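PDB 3I3L: alkylhalidase CmlS from Streptomyces venezuelae, which binds FAD and acts as a flavin-dependent halogenase in the biosynthesis of chloramphenicol. Local coordinates for residues A375-F380 with S433-I438; E508-A513 with A561-G566. All blocks are in the same frame, centred on the assembly; numbering follows the deposited sequence.

Contact 1. Residues A375-F380 with S433-I438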
loop_
_atom_site.group_PDB
_atom_site.type_symbol
_atom_site.label_atom_id
_atom_site.label_comp_id
_atom_site.label_asym_id
_atom_site.label_seq_id
_atom_site.Cartn_x
_atom_site.Cartn_y
_atom_site.Cartn_z
ATOM N N ALA A 375 -8.025 1.517 -10.781
ATOM C CA ALA A 375 -8.749 1.526 -12.025
ATOM C C ALA A 375 -9.974 2.438 -11.897
ATOM O O ALA A 375 -10.299 3.180 -12.823
ATOM C CB ALA A 375 -9.186 0.056 -12.392
ATOM N N SER A 376 -10.665 2.352 -10.763
ATOM C CA SER A 376 -11.770 3.258 -10.437
ATOM C C SER A 376 -11.355 4.719 -10.482
ATOM O O SER A 376 -11.934 5.501 -11.220
ATOM C CB SER A 376 -12.317 2.924 -9.053
ATOM O OG SER A 376 -13.039 1.732 -9.148
ATOM N N PHE A 377 -10.336 5.091 -9.720
ATOM C CA PHE A 377 -9.866 6.472 -9.749
ATOM C C PHE A 377 -9.500 6.974 -11.132
ATOM O O PHE A 377 -9.938 8.059 -11.512
ATOM C CB PHE A 377 -8.748 6.770 -8.755
ATOM C CG PHE A 377 -9.236 6.943 -7.382
ATOM C CD1 PHE A 377 -9.447 5.839 -6.552
ATOM C CD2 PHE A 377 -9.512 8.211 -6.902
ATOM C CE1 PHE A 377 -9.931 6.007 -5.246
ATOM C CE2 PHE A 377 -9.984 8.382 -5.614
ATOM C CZ PHE A 377 -10.197 7.265 -4.785
ATOM N N TYR A 378 -8.716 6.199 -11.893
ATOM C CA TYR A 378 -8.380 6.656 -13.240
ATOM C C TYR A 378 -9.677 6.847 -14.097
ATOM O O TYR A 378 -9.816 7.826 -14.803
ATOM C CB TYR A 378 -7.383 5.745 -13.938
ATOM C CG TYR A 378 -5.968 5.972 -13.510
ATOM C CD1 TYR A 378 -5.428 7.227 -13.495
ATOM C CD2 TYR A 378 -5.159 4.930 -13.102
ATOM C CE1 TYR A 378 -4.118 7.455 -13.120
ATOM C CE2 TYR A 378 -3.806 5.163 -12.710
ATOM C CZ TYR A 378 -3.332 6.427 -12.710
ATOM O OH TYR A 378 -2.012 6.709 -12.325
ATOM N N THR A 379 -10.606 5.883 -14.031
ATOM C CA THR A 379 -11.859 6.015 -14.754
ATOM C C THR A 379 -12.637 7.318 -14.420
ATOM O O THR A 379 -13.201 7.940 -15.323
ATOM C CB THR A 379 -12.738 4.772 -14.565
ATOM O OG1 THR A 379 -11.953 3.652 -14.953
ATOM C CG2 THR A 379 -13.993 4.828 -15.470
ATOM N N PHE A 380 -12.654 7.724 -13.150
ATOM C CA PHE A 380 -13.368 8.954 -12.753
ATOM C C PHE A 380 -12.753 10.167 -13.366
ATOM O O PHE A 380 -13.481 11.079 -13.821
ATOM C CB PHE A 380 -13.393 9.168 -11.221
ATOM C CG PHE A 380 -14.111 8.091 -10.493
ATOM C CD1 PHE A 380 -15.193 7.434 -11.096
ATOM C CD2 PHE A 380 -13.720 7.712 -9.209
ATOM C CE1 PHE A 380 -15.860 6.407 -10.427
ATOM C CE2 PHE A 380 -14.407 6.699 -8.522
ATOM C CZ PHE A 380 -15.467 6.048 -9.132
ATOM N N SER A 433 -15.719 5.906 -5.077
ATOM C CA SER A 433 -16.754 6.910 -5.157
ATOM C C SER A 433 -17.053 7.424 -3.732
ATOM O O SER A 433 -17.301 8.609 -3.502
ATOM C CB SER A 433 -17.986 6.278 -5.790
ATOM O OG SER A 433 -18.688 7.273 -6.458
ATOM N N THR A 434 -16.949 6.507 -2.785
ATOM C CA THR A 434 -17.215 6.787 -1.423
ATOM C C THR A 434 -16.168 7.728 -0.871
ATOM O O THR A 434 -16.528 8.784 -0.345
ATOM C CB THR A 434 -17.332 5.498 -0.605
ATOM O OG1 THR A 434 -18.529 4.804 -1.008
ATOM C CG2 THR A 434 -17.441 5.810 0.879
ATOM N N MET A 435 -14.890 7.348 -1.015
ATOM C CA MET A 435 -13.778 8.128 -0.546
ATOM C C MET A 435 -13.851 9.559 -1.047
ATOM O O MET A 435 -13.701 10.458 -0.266
ATOM C CB MET A 435 -12.442 7.504 -0.945
ATOM C CG MET A 435 -11.976 6.349 -0.038
ATOM S SD MET A 435 -10.199 5.870 -0.299
ATOM C CE MET A 435 -9.630 7.287 -1.165
ATOM N N ILE A 436 -14.118 9.739 -2.340
ATOM C CA ILE A 436 -14.119 11.035 -2.981
ATOM C C ILE A 436 -15.205 11.910 -2.392
ATOM O O ILE A 436 -14.948 13.072 -2.075
ATOM C CB ILE A 436 -14.255 10.951 -4.534
ATOM C CG1 ILE A 436 -13.004 10.305 -5.178
ATOM C CG2 ILE A 436 -14.543 12.341 -5.179
ATOM C CD1 ILE A 436 -13.090 10.114 -6.744
ATOM N N ALA A 437 -16.407 11.359 -2.270
ATOM C CA ALA A 437 -17.545 12.063 -1.643
ATOM C C ALA A 437 -17.242 12.491 -0.219
ATOM O O ALA A 437 -17.432 13.657 0.137
ATOM C CB ALA A 437 -18.810 11.184 -1.652
ATOM N N ILE A 438 -16.786 11.569 0.617
ATOM C CA ILE A 438 -16.425 11.927 1.985
ATOM C C ILE A 438 -15.373 13.048 1.987
ATOM O O ILE A 438 -15.492 14.023 2.753
ATOM C CB ILE A 438 -15.915 10.703 2.731
ATOM C CG1 ILE A 438 -17.027 9.671 2.890
ATOM C CG2 ILE A 438 -15.371 11.076 4.091
ATOM C CD1 ILE A 438 -16.540 8.469 3.697
#

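Contact 2. Residues E508-A513 with A561-G566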
loop_
_atom_site.group_PDB
_atom_site.type_symbol
_atom_site.label_atom_id
_atom_site.label_comp_id
_atom_site.label_asym_id
_atom_site.label_seq_id
_atom_site.Cartn_x
_atom_site.Cartn_y
_atom_site.Cartn_z
ATOM N N GLU A 508 -15.965 -24.431 1.116
ATOM C CA GLU A 508 -15.338 -24.235 -0.165
ATOM C C GLU A 508 -14.287 -23.129 -0.013
ATOM O O GLU A 508 -14.049 -22.301 -0.913
ATOM C CB GLU A 508 -16.420 -23.908 -1.207
ATOM C CG GLU A 508 -17.458 -25.059 -1.391
ATOM C CD GLU A 508 -18.528 -25.155 -0.264
ATOM O OE1 GLU A 508 -18.826 -24.114 0.369
ATOM O OE2 GLU A 508 -19.088 -26.264 -0.012
ATOM N N GLY A 509 -13.687 -23.104 1.175
ATOM C CA GLY A 509 -12.491 -22.342 1.407
ATOM C C GLY A 509 -12.608 -20.830 1.456
ATOM O O GLY A 509 -11.679 -20.198 1.969
ATOM N N LEU A 510 -13.694 -20.233 0.921
ATOM C CA LEU A 510 -13.943 -18.766 1.071
ATOM C C LEU A 510 -13.828 -18.377 2.525
ATOM O O LEU A 510 -14.338 -19.081 3.410
ATOM C CB LEU A 510 -15.331 -18.357 0.623
ATOM C CG LEU A 510 -15.583 -17.589 -0.658
ATOM C CD1 LEU A 510 -17.040 -17.114 -0.664
ATOM C CD2 LEU A 510 -14.615 -16.435 -0.827
ATOM N N ASP A 511 -13.157 -17.263 2.783
ATOM C CA ASP A 511 -12.964 -16.879 4.159
ATOM C C ASP A 511 -13.005 -15.384 4.383
ATOM O O ASP A 511 -13.150 -14.586 3.445
ATOM C CB ASP A 511 -11.667 -17.485 4.710
ATOM C CG ASP A 511 -10.402 -16.962 3.987
ATOM O OD1 ASP A 511 -9.335 -17.582 4.234
ATOM O OD2 ASP A 511 -10.458 -15.987 3.176
ATOM N N MET A 512 -12.913 -15.044 5.656
ATOM C CA MET A 512 -12.793 -13.670 6.131
ATOM C C MET A 512 -11.713 -13.789 7.170
ATOM O O MET A 512 -11.957 -14.267 8.287
ATOM C CB MET A 512 -14.114 -13.159 6.746
ATOM C CG MET A 512 -14.112 -11.652 7.205
ATOM S SD MET A 512 -13.667 -11.464 8.903
ATOM C CE MET A 512 -15.044 -12.118 9.820
ATOM N N ALA A 513 -10.512 -13.394 6.778
ATOM C CA ALA A 513 -9.308 -13.649 7.575
ATOM C C ALA A 513 -8.986 -12.554 8.598
ATOM O O ALA A 513 -8.142 -12.755 9.463
ATOM C CB ALA A 513 -8.094 -13.876 6.658
ATOM N N ALA A 561 -16.595 -10.280 1.894
ATOM C CA ALA A 561 -15.991 -11.572 1.578
ATOM C C ALA A 561 -16.917 -12.457 0.760
ATOM O O ALA A 561 -16.487 -13.511 0.305
ATOM C CB ALA A 561 -15.593 -12.283 2.828
ATOM N N GLY A 562 -18.173 -12.040 0.573
ATOM C CA GLY A 562 -19.163 -12.841 -0.143
ATOM C C GLY A 562 -19.672 -14.046 0.643
ATOM O O GLY A 562 -20.381 -14.880 0.099
ATOM N N LEU A 563 -19.330 -14.127 1.922
ATOM C CA LEU A 563 -19.882 -15.133 2.811
ATOM C C LEU A 563 -21.314 -14.851 3.324
ATOM O O LEU A 563 -22.045 -15.787 3.546
ATOM C CB LEU A 563 -18.930 -15.415 3.985
ATOM C CG LEU A 563 -17.647 -16.162 3.636
ATOM C CD1 LEU A 563 -16.532 -15.885 4.609
ATOM C CD2 LEU A 563 -17.902 -17.671 3.510
ATOM N N LEU A 564 -21.681 -13.581 3.544
ATOM C CA LEU A 564 -23.069 -13.203 3.834
ATOM C C LEU A 564 -23.711 -12.375 2.727
ATOM O O LEU A 564 -23.102 -11.435 2.162
ATOM C CB LEU A 564 -23.178 -12.379 5.146
ATOM C CG LEU A 564 -22.984 -12.993 6.521
ATOM C CD1 LEU A 564 -22.900 -11.929 7.564
ATOM C CD2 LEU A 564 -24.133 -13.954 6.793
ATOM N N THR A 565 -24.972 -12.707 2.444
ATOM C CA THR A 565 -25.797 -11.894 1.580
ATOM C C THR A 565 -27.032 -11.423 2.363
ATOM O O THR A 565 -27.705 -12.218 2.997
ATOM C CB THR A 565 -26.308 -12.713 0.423
ATOM O OG1 THR A 565 -25.256 -13.547 -0.055
ATOM C CG2 THR A 565 -26.828 -11.796 -0.691
ATOM N N GLY A 566 -27.359 -10.153 2.254
ATOM C CA GLY A 566 -28.429 -9.579 3.016
ATOM C C GLY A 566 -29.633 -9.236 2.198
ATOM O O GLY A 566 -29.519 -8.819 1.049
#

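Contact 1. Residues A375-F380 with S433-I438
A375 O is gripped by two donors from T379, in the helix that presents F377 and F380 to I436. T379 N supplies the usual helical bond, and T379 OG1 adds a second one at 2.7 Å from A375 O. The two donors approach from opposite faces of the carbonyl plane. The hydroxyl is tilted 31° from that plane. T379 OG1 also bonds I396 N, so this side of the helix is tied to the loop there.

The interface itself is apolar. I436 extends its CG1 branch toward the two phenyl rings, which are spaced three residues apart. With chi2 at 177°, the branch is fully extended. I436 CD1 lies 3.5 Å from F380 CD2 and 3.7 Å from F377 CE2, so one methyl serves both rings. I436 CG1 adds a contact of 3.6 Å to F377 CE2. The far end of the F377 ring meets M435, with F377 CZ 3.7 Å from M435 CE. These two side chains cross at about a right angle. F380 CE2 reaches the backbone of S433, 3.8 Å from S433 N. S376 O of the same helix as F380 lies against one face of that ring, offset toward its rim.

Other aromatics add to the packing: F324 meets F377 edge-to-face, and W409 lies nearly parallel to F380. The side chain of M435 is about 12 Å from that of S325, an FAD-binding residue. The axes of the two short segments come within 11.1 Å, their N-to-C directions 60° apart. This is an oblique helix-helix packing, in which aliphatic and aromatic side chains join helix 352-382 to helix 430-439.

Contact 2. Residues E508-A513 with A561-G566
L563 spreads its two methyl branches against L510, D511 and M512. Its CG is anti to the carbonyl carbon (chi1 -71°), which carries both methyls to the 510-512 backbone. L563 CD2 lies 3.9 Å from L510 CB. The other branch, L563 CD1, is 4.2 Å from M512 CB. A561 adds a looser contact, its CB 4.3 Å from M512 CB.

Side chains also pack on the opposing backbone. A561 CB sits 3.4 Å from D511 O. L563 CD1 rests on the D511 peptide, 3.6 Å from D511 C. In return, L510 CD2 comes to 3.7 Å from A561 O, and L510 CD1 is near the same oxygen. These are van der Waals contacts. The two backbones are not paired as a sheet here.

Polar and charged groups bond outward. The CB of D511 points away from A561-G566, and its carboxylate makes salt bridges to R361 through OD2 and to K486 through OD1. G562 O accepts a hydrogen bond from T479 OG1.

G562 has positive phi and ends helix 551-560 in a Schellman motif. The chain then turns through L563 into strand 564-568, the middle strand of a small antiparallel sheet with 473-478 and 573-574. M512 bonds L504 through the backbone, which adds the short, weakly bonded strand 511-512 to the edge of the sheet of 498-506 and 483-491. L558 touches M512, L563 and L564, so helix 551-560 packs against both segments.

How the contacts relate
From the N terminus, the FAD-binding part comes first, and the long helix 352-382 lies toward its C-terminal end. Contact 1 closes a loop of 52 residues, from this helix through helices 389-394 and 400-406 and an unmodelled part to helix 430-439. The chain continues through helix 456-471 into two small antiparallel sheets. Contact 2 then closes a loop of 47 residues that holds helices 519-531, 535-543 and 551-560. The two loops are in series and neither nest nor cross. The centres of the two contacts are 25 Å apart, and their nearest atoms about 15 Å. Helix 352-382 carries one side of contact 1 and also reaches contact 2 through R361.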